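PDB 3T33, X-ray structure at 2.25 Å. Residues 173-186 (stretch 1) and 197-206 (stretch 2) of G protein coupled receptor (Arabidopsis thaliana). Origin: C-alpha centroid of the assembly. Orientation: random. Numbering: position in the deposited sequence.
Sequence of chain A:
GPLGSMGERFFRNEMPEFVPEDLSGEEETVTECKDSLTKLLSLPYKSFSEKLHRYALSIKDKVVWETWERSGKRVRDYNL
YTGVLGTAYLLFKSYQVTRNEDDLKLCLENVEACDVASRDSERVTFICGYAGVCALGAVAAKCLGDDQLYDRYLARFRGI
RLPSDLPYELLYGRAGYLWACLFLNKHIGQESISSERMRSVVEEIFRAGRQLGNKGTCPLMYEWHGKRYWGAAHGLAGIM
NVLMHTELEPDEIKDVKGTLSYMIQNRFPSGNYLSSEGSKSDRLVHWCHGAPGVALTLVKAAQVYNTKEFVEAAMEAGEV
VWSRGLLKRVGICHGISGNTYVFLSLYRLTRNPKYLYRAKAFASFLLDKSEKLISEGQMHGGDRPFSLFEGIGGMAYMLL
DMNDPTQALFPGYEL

Stretch 1 (173-186) GRAGYLWACLFLNK
Stretch 2 197-206: RMRSVVEEIF

Residues 174-186 and 197-206 form two helices of one chain, packed nearly antiparallel: their N-to-C directions differ by 154° and their axes approach to 10.1 Å. Gly173 is the N-cap of the first helix, where Tyr177 N donates to Gly173 O at 3.2 Å; phi/psi values near -60/-43 and i to i+4 hydrogen bonds continue through both segments, Ala180 N to Gly176 O being weak at 3.5 Å. Register is set by two CA-CA pairs, Arg174 with Val201 at 6.8 Å and Leu178 with Met198 at 6.4 Å.

No hydrogen bond crosses the 558 Å² of buried surface, so shape carries the contact, and two knobs interlock. Leu178 (chi1 t, chi2 p) leaves its backbone sideways, but its end enters a hollow formed by Met198, Val201, Val202 and Ile205. Its CD1 lies 4.0 Å from Met198 CB, while its CD2 reaches Val202 CG2 at 3.9 Å and Ile205 CD1 at 4.2 Å. Met198 (m, t, p) fills the hollow among Leu178, Cys181, Leu182 and Asn185. Met198 CG meets Cys181 CB at 3.7 Å, Met198 SD lies 3.4 Å from Asn185 ND2, and Met198 CE presses to 3.1 Å from Leu182 CD2, very tight for two methyl carbons.

Toward the start of the first helix, Val201 (chi1 t) points at its partner helix. Val201 CG1 sits 3.8 Å from Arg174 CB, and Val201 CG2 meets the Tyr177 ring at the edge, 4.2 Å from Tyr177 CE2. Ile205 (m, t) brings CD1 to 3.8 Å from Arg174 CB. Arg174 (chi1 m, chi2 t, chi3 -98°) extends beside Glu204 (t, p), whose CG covers one guanidinium face, 3.6 Å from Arg174 NE. Arg174 NH2 and Glu204 OE2 are 4.0 Å apart, but the oxygen lies well out of the guanidinium plane, leaving charge proximity without a salt bridge.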

ATOM      1  N   GLY A 173      -9.719  11.154   5.748  1.00 33.31           N
ATOM      2  CA  GLY A 173      -9.911  11.385   7.142  1.00 33.33           C
ATOM      3  C   GLY A 173      -8.702  11.380   8.016  1.00 34.01           C
ATOM      4  O   GLY A 173      -7.554  11.452   7.580  1.00 34.76           O
ATOM      5  N   ARG A 174      -9.003  11.339   9.287  1.00 33.47           N
ATOM      6  CA  ARG A 174      -8.045  11.435  10.330  1.00 34.54           C
ATOM      7  C   ARG A 174      -7.026  10.279  10.333  1.00 32.46           C
ATOM      8  O   ARG A 174      -5.895  10.511  10.643  1.00 33.03           O
ATOM      9  CB  ARG A 174      -8.793  11.506  11.708  1.00 34.79           C
ATOM     10  CG  ARG A 174      -9.170  12.952  12.159  1.00 40.41           C
ATOM     11  CD  ARG A 174     -10.032  12.971  13.481  1.00 45.22           C
ATOM     12  NE  ARG A 174     -11.443  13.095  13.152  1.00 49.10           N
ATOM     13  CZ  ARG A 174     -12.096  14.243  13.074  1.00 48.49           C
ATOM     14  NH1 ARG A 174     -11.485  15.370  13.347  1.00 47.16           N
ATOM     15  NH2 ARG A 174     -13.353  14.246  12.686  1.00 51.28           N
ATOM     16  N   ALA A 175      -7.425   9.037  10.067  1.00 31.49           N
ATOM     17  CA  ALA A 175      -6.438   7.952  10.043  1.00 31.65           C
ATOM     18  C   ALA A 175      -5.337   8.340   9.016  1.00 31.00           C
ATOM     19  O   ALA A 175      -4.147   8.224   9.307  1.00 32.09           O
ATOM     20  CB  ALA A 175      -7.095   6.599   9.686  1.00 30.53           C
ATOM     21  N   GLY A 176      -5.767   8.897   7.888  1.00 30.41           N
ATOM     22  CA  GLY A 176      -4.912   9.424   6.833  1.00 29.97           C
ATOM     23  C   GLY A 176      -3.924  10.519   7.199  1.00 29.95           C
ATOM     24  O   GLY A 176      -2.760  10.499   6.756  1.00 29.56           O
ATOM     25  N   TYR A 177      -4.366  11.498   7.986  1.00 30.41           N
ATOM     26  CA  TYR A 177      -3.460  12.535   8.410  1.00 28.48           C
ATOM     27  C   TYR A 177      -2.501  11.906   9.438  1.00 29.73           C
ATOM     28  O   TYR A 177      -1.304  12.193   9.495  1.00 31.00           O
ATOM     29  CB  TYR A 177      -4.285  13.662   9.030  1.00 28.57           C
ATOM     30  CG  TYR A 177      -3.447  14.544   9.902  1.00 25.22           C
ATOM     31  CD1 TYR A 177      -2.656  15.555   9.341  1.00 25.64           C
ATOM     32  CD2 TYR A 177      -3.424  14.383  11.254  1.00 24.73           C
ATOM     33  CE1 TYR A 177      -1.852  16.374  10.133  1.00 27.42           C
ATOM     34  CE2 TYR A 177      -2.588  15.242  12.095  1.00 24.91           C
ATOM     35  CZ  TYR A 177      -1.825  16.219  11.511  1.00 24.82           C
ATOM     36  OH  TYR A 177      -0.966  17.020  12.259  1.00 24.12           O
ATOM     37  N   LEU A 178      -3.056  11.083  10.310  1.00 29.21           N
ATOM     38  CA  LEU A 178      -2.289  10.486  11.406  1.00 29.50           C
ATOM     39  C   LEU A 178      -1.209   9.543  10.829  1.00 29.30           C
ATOM     40  O   LEU A 178      -0.066   9.532  11.305  1.00 28.16           O
ATOM     41  CB  LEU A 178      -3.236   9.666  12.281  1.00 28.98           C
ATOM     42  CG  LEU A 178      -2.613   8.790  13.377  1.00 29.23           C
ATOM     43  CD1 LEU A 178      -1.740   9.678  14.320  1.00 28.74           C
ATOM     44  CD2 LEU A 178      -3.704   8.049  14.137  1.00 26.96           C
ATOM     45  N   TRP A 179      -1.591   8.764   9.806  1.00 28.83           N
ATOM     46  CA  TRP A 179      -0.605   7.990   9.036  1.00 29.47           C
ATOM     47  C   TRP A 179       0.653   8.834   8.591  1.00 28.22           C
ATOM     48  O   TRP A 179       1.779   8.409   8.841  1.00 27.34           O
ATOM     49  CB  TRP A 179      -1.275   7.245   7.856  1.00 29.00           C
ATOM     50  CG  TRP A 179      -0.423   6.056   7.312  1.00 33.38           C
ATOM     51  CD1 TRP A 179      -0.636   4.706   7.530  1.00 30.84           C
ATOM     52  CD2 TRP A 179       0.778   6.143   6.498  1.00 29.05           C
ATOM     53  NE1 TRP A 179       0.320   3.962   6.885  1.00 29.43           N
ATOM     54  CE2 TRP A 179       1.214   4.811   6.260  1.00 32.24           C
ATOM     55  CE3 TRP A 179       1.506   7.215   5.935  1.00 27.10           C
ATOM     56  CZ2 TRP A 179       2.383   4.504   5.458  1.00 26.73           C
ATOM     57  CZ3 TRP A 179       2.659   6.930   5.126  1.00 25.72           C
ATOM     58  CH2 TRP A 179       3.072   5.554   4.898  1.00 25.77           C
ATOM     59  N   ALA A 180       0.433  10.038   8.048  1.00 27.65           N
ATOM     60  CA  ALA A 180       1.508  10.942   7.612  1.00 27.51           C
ATOM     61  C   ALA A 180       2.424  11.344   8.732  1.00 28.42           C
ATOM     62  O   ALA A 180       3.650  11.496   8.519  1.00 28.92           O
ATOM     63  CB  ALA A 180       0.937  12.216   6.961  1.00 25.27           C
ATOM     64  N   CYS A 181       1.819  11.631   9.892  1.00 27.91           N
ATOM     65  CA  CYS A 181       2.568  11.975  11.073  1.00 28.18           C
ATOM     66  C   CYS A 181       3.472  10.785  11.417  1.00 27.01           C
ATOM     67  O   CYS A 181       4.610  10.983  11.654  1.00 24.59           O
ATOM     68  CB  CYS A 181       1.643  12.246  12.287  1.00 26.58           C
ATOM     69  SG  CYS A 181       0.473  13.639  12.046  1.00 31.26           S
ATOM     70  N   LEU A 182       2.894   9.586  11.577  1.00 27.84           N
ATOM     71  CA  LEU A 182       3.687   8.388  11.910  1.00 28.52           C
ATOM     72  C   LEU A 182       4.809   8.199  10.898  1.00 28.34           C
ATOM     73  O   LEU A 182       5.914   8.033  11.260  1.00 29.20           O
ATOM     74  CB  LEU A 182       2.801   7.187  11.954  1.00 28.80           C
ATOM     75  CG  LEU A 182       1.756   7.247  13.083  1.00 31.62           C
ATOM     76  CD1 LEU A 182       0.683   6.222  12.892  1.00 29.83           C
ATOM     77  CD2 LEU A 182       2.451   7.121  14.496  1.00 30.66           C
ATOM     78  N   PHE A 183       4.509   8.375   9.629  1.00 29.59           N
ATOM     79  CA  PHE A 183       5.484   8.246   8.580  1.00 31.31           C
ATOM     80  C   PHE A 183       6.625   9.268   8.722  1.00 31.55           C
ATOM     81  O   PHE A 183       7.812   8.923   8.681  1.00 30.90           O
ATOM     82  CB  PHE A 183       4.767   8.434   7.235  1.00 31.01           C
ATOM     83  CG  PHE A 183       5.693   8.582   6.060  1.00 34.30           C
ATOM     84  CD1 PHE A 183       6.223   9.836   5.732  1.00 31.91           C
ATOM     85  CD2 PHE A 183       6.030   7.456   5.261  1.00 33.09           C
ATOM     86  CE1 PHE A 183       7.106  10.008   4.599  1.00 33.19           C
ATOM     87  CE2 PHE A 183       6.879   7.610   4.101  1.00 34.27           C
ATOM     88  CZ  PHE A 183       7.415   8.888   3.764  1.00 32.74           C
ATOM     89  N   LEU A 184       6.263  10.522   8.923  1.00 31.90           N
ATOM     90  CA  LEU A 184       7.256  11.553   9.110  1.00 32.96           C
ATOM     91  C   LEU A 184       8.165  11.264  10.304  1.00 34.29           C
ATOM     92  O   LEU A 184       9.426  11.340  10.195  1.00 34.36           O
ATOM     93  CB  LEU A 184       6.602  12.921   9.262  1.00 32.15           C
ATOM     94  CG  LEU A 184       7.607  14.053   9.387  1.00 35.88           C
ATOM     95  CD1 LEU A 184       8.610  14.042   8.257  1.00 36.83           C
ATOM     96  CD2 LEU A 184       6.913  15.433   9.442  1.00 39.41           C
ATOM     97  N   ASN A 185       7.549  10.929  11.438  1.00 34.12           N
ATOM     98  CA  ASN A 185       8.322  10.682  12.680  1.00 34.92           C
ATOM     99  C   ASN A 185       9.268   9.448  12.576  1.00 34.76           C
ATOM    100  O   ASN A 185      10.419   9.492  12.982  1.00 34.10           O
ATOM    101  CB  ASN A 185       7.374  10.592  13.920  1.00 32.64           C
ATOM    102  CG  ASN A 185       6.867  12.034  14.424  1.00 36.92           C
ATOM    103  OD1 ASN A 185       7.111  13.075  13.803  1.00 40.17           O
ATOM    104  ND2 ASN A 185       6.209  12.054  15.552  1.00 33.28           N
ATOM    105  N   LYS A 186       8.746   8.355  12.058  1.00 35.27           N
ATOM    106  CA  LYS A 186       9.524   7.133  11.879  1.00 37.30           C
ATOM    107  C   LYS A 186      10.784   7.414  11.035  1.00 37.17           C
ATOM    108  O   LYS A 186      11.897   7.097  11.452  1.00 37.95           O
ATOM    109  CB  LYS A 186       8.603   6.095  11.201  1.00 37.43           C
ATOM    110  CG  LYS A 186       9.297   4.873  10.585  1.00 44.27           C
ATOM    111  CD  LYS A 186       9.209   3.647  11.516  1.00 51.26           C
ATOM    112  CE  LYS A 186       9.263   2.299  10.753  1.00 54.24           C
ATOM    113  NZ  LYS A 186       8.483   1.225  11.474  1.00 56.75           N
ATOM    114  N   ARG A 197      -0.307  16.136  19.688  1.00 30.74           N
ATOM    115  CA  ARG A 197      -1.143  16.297  18.505  1.00 29.77           C
ATOM    116  C   ARG A 197      -1.599  14.951  17.934  1.00 30.72           C
ATOM    117  O   ARG A 197      -2.761  14.794  17.559  1.00 31.29           O
ATOM    118  CB  ARG A 197      -0.404  17.099  17.432  1.00 29.68           C
ATOM    119  CG  ARG A 197      -0.327  18.591  17.714  1.00 33.29           C
ATOM    120  CD  ARG A 197      -1.429  19.031  18.664  1.00 33.94           C
ATOM    121  NE  ARG A 197      -2.651  19.393  17.952  1.00 32.98           N
ATOM    122  CZ  ARG A 197      -3.876  19.255  18.451  1.00 31.42           C
ATOM    123  NH1 ARG A 197      -4.045  18.760  19.669  1.00 29.02           N
ATOM    124  NH2 ARG A 197      -4.931  19.611  17.732  1.00 29.45           N
ATOM    125  N   MET A 198      -0.685  13.984  17.866  1.00 31.60           N
ATOM    126  CA  MET A 198      -1.011  12.659  17.300  1.00 31.72           C
ATOM    127  C   MET A 198      -1.919  11.906  18.269  1.00 31.48           C
ATOM    128  O   MET A 198      -2.916  11.298  17.868  1.00 30.90           O
ATOM    129  CB  MET A 198       0.270  11.848  16.970  1.00 31.73           C
ATOM    130  CG  MET A 198       1.213  12.511  15.961  1.00 32.31           C
ATOM    131  SD  MET A 198       2.815  11.643  15.957  1.00 44.55           S
ATOM    132  CE  MET A 198       2.311  10.092  15.251  1.00 32.39           C
ATOM    133  N   ARG A 199      -1.580  11.933  19.545  1.00 32.14           N
ATOM    134  CA  ARG A 199      -2.459  11.329  20.569  1.00 33.84           C
ATOM    135  C   ARG A 199      -3.888  11.917  20.541  1.00 35.00           C
ATOM    136  O   ARG A 199      -4.892  11.183  20.601  1.00 35.59           O
ATOM    137  CB  ARG A 199      -1.817  11.469  21.933  1.00 33.90           C
ATOM    138  CG  ARG A 199      -2.623  10.824  23.077  1.00 38.34           C
ATOM    139  CD  ARG A 199      -2.907   9.328  22.843  1.00 38.95           C
ATOM    140  NE  ARG A 199      -3.900   8.866  23.791  1.00 42.49           N
ATOM    141  CZ  ARG A 199      -4.388   7.644  23.885  1.00 44.95           C
ATOM    142  NH1 ARG A 199      -3.968   6.659  23.078  1.00 43.51           N
ATOM    143  NH2 ARG A 199      -5.310   7.411  24.822  1.00 44.75           N
ATOM    144  N   SER A 200      -4.000  13.225  20.311  1.00 35.92           N
ATOM    145  CA  SER A 200      -5.326  13.828  20.284  1.00 37.59           C
ATOM    146  C   SER A 200      -6.136  13.302  19.133  1.00 36.59           C
ATOM    147  O   SER A 200      -7.335  13.117  19.243  1.00 36.67           O
ATOM    148  CB  SER A 200      -5.230  15.357  20.191  1.00 39.06           C
ATOM    149  OG  SER A 200      -6.209  15.748  19.235  1.00 43.80           O
ATOM    150  N   VAL A 201      -5.485  13.054  17.996  1.00 37.06           N
ATOM    151  CA  VAL A 201      -6.223  12.516  16.825  1.00 35.20           C
ATOM    152  C   VAL A 201      -6.680  11.091  17.110  1.00 35.04           C
ATOM    153  O   VAL A 201      -7.786  10.690  16.747  1.00 35.23           O
ATOM    154  CB  VAL A 201      -5.377  12.641  15.491  1.00 35.81           C
ATOM    155  CG1 VAL A 201      -6.098  12.118  14.286  1.00 32.17           C
ATOM    156  CG2 VAL A 201      -4.993  14.062  15.282  1.00 33.44           C
ATOM    157  N   VAL A 202      -5.831  10.346  17.813  1.00 35.03           N
ATOM    158  CA  VAL A 202      -6.152   8.988  18.240  1.00 34.82           C
ATOM    159  C   VAL A 202      -7.424   8.994  19.152  1.00 36.06           C
ATOM    160  O   VAL A 202      -8.366   8.210  18.941  1.00 35.68           O
ATOM    161  CB  VAL A 202      -4.929   8.307  18.989  1.00 34.79           C
ATOM    162  CG1 VAL A 202      -5.385   7.007  19.716  1.00 33.59           C
ATOM    163  CG2 VAL A 202      -3.768   8.006  17.994  1.00 31.23           C
ATOM    164  N   GLU A 203      -7.440   9.872  20.159  1.00 35.81           N
ATOM    165  CA  GLU A 203      -8.580   9.910  21.083  1.00 36.70           C
ATOM    166  C   GLU A 203      -9.874  10.291  20.367  1.00 35.96           C
ATOM    167  O   GLU A 203     -10.902   9.639  20.559  1.00 36.59           O
ATOM    168  CB  GLU A 203      -8.278  10.796  22.275  1.00 38.14           C
ATOM    169  CG  GLU A 203      -7.190  10.214  23.162  1.00 38.56           C
ATOM    170  CD  GLU A 203      -6.704  11.216  24.149  1.00 41.80           C
ATOM    171  OE1 GLU A 203      -7.243  12.337  24.090  1.00 44.41           O
ATOM    172  OE2 GLU A 203      -5.792  10.898  24.974  1.00 42.57           O
ATOM    173  N   GLU A 204      -9.795  11.199  19.408  1.00 36.69           N
ATOM    174  CA  GLU A 204     -10.980  11.504  18.602  1.00 36.55           C
ATOM    175  C   GLU A 204     -11.386  10.329  17.789  1.00 37.49           C
ATOM    176  O   GLU A 204     -12.574  10.133  17.516  1.00 38.94           O
ATOM    177  CB  GLU A 204     -10.777  12.719  17.716  1.00 35.83           C
ATOM    178  CG  GLU A 204     -11.885  13.006  16.685  1.00 40.07           C
ATOM    179  CD  GLU A 204     -13.338  13.342  17.272  1.00 47.23           C
ATOM    180  OE1 GLU A 204     -13.472  13.689  18.469  1.00 46.03           O
ATOM    181  OE2 GLU A 204     -14.337  13.276  16.493  1.00 46.56           O
ATOM    182  N   ILE A 205     -10.406   9.546  17.335  1.00 38.29           N
ATOM    183  CA  ILE A 205     -10.759   8.347  16.599  1.00 37.16           C
ATOM    184  C   ILE A 205     -11.491   7.341  17.518  1.00 37.64           C
ATOM    185  O   ILE A 205     -12.466   6.745  17.092  1.00 36.38           O
ATOM    186  CB  ILE A 205      -9.538   7.743  15.757  1.00 37.94           C
ATOM    187  CG1 ILE A 205      -9.217   8.647  14.526  1.00 37.40           C
ATOM    188  CG2 ILE A 205      -9.881   6.347  15.236  1.00 32.33           C
ATOM    189  CD1 ILE A 205      -7.852   8.485  13.892  1.00 32.52           C
ATOM    190  N   PHE A 206     -10.996   7.104  18.737  1.00 39.39           N
ATOM    191  CA  PHE A 206     -11.668   6.118  19.627  1.00 41.48           C
ATOM    192  C   PHE A 206     -13.026   6.656  20.091  1.00 43.07           C
ATOM    193  O   PHE A 206     -14.029   5.948  20.025  1.00 43.40           O
ATOM    194  CB  PHE A 206     -10.812   5.738  20.817  1.00 41.66           C
ATOM    195  CG  PHE A 206      -9.800   4.702  20.490  1.00 43.05           C
ATOM    196  CD1 PHE A 206     -10.184   3.379  20.321  1.00 42.45           C
ATOM    197  CD2 PHE A 206      -8.469   5.047  20.310  1.00 42.21           C
ATOM    198  CE1 PHE A 206      -9.259   2.411  19.985  1.00 42.23           C
ATOM    199  CE2 PHE A 206      -7.535   4.085  19.978  1.00 43.91           C
ATOM    200  CZ  PHE A 206      -7.941   2.747  19.813  1.00 43.53           C
TER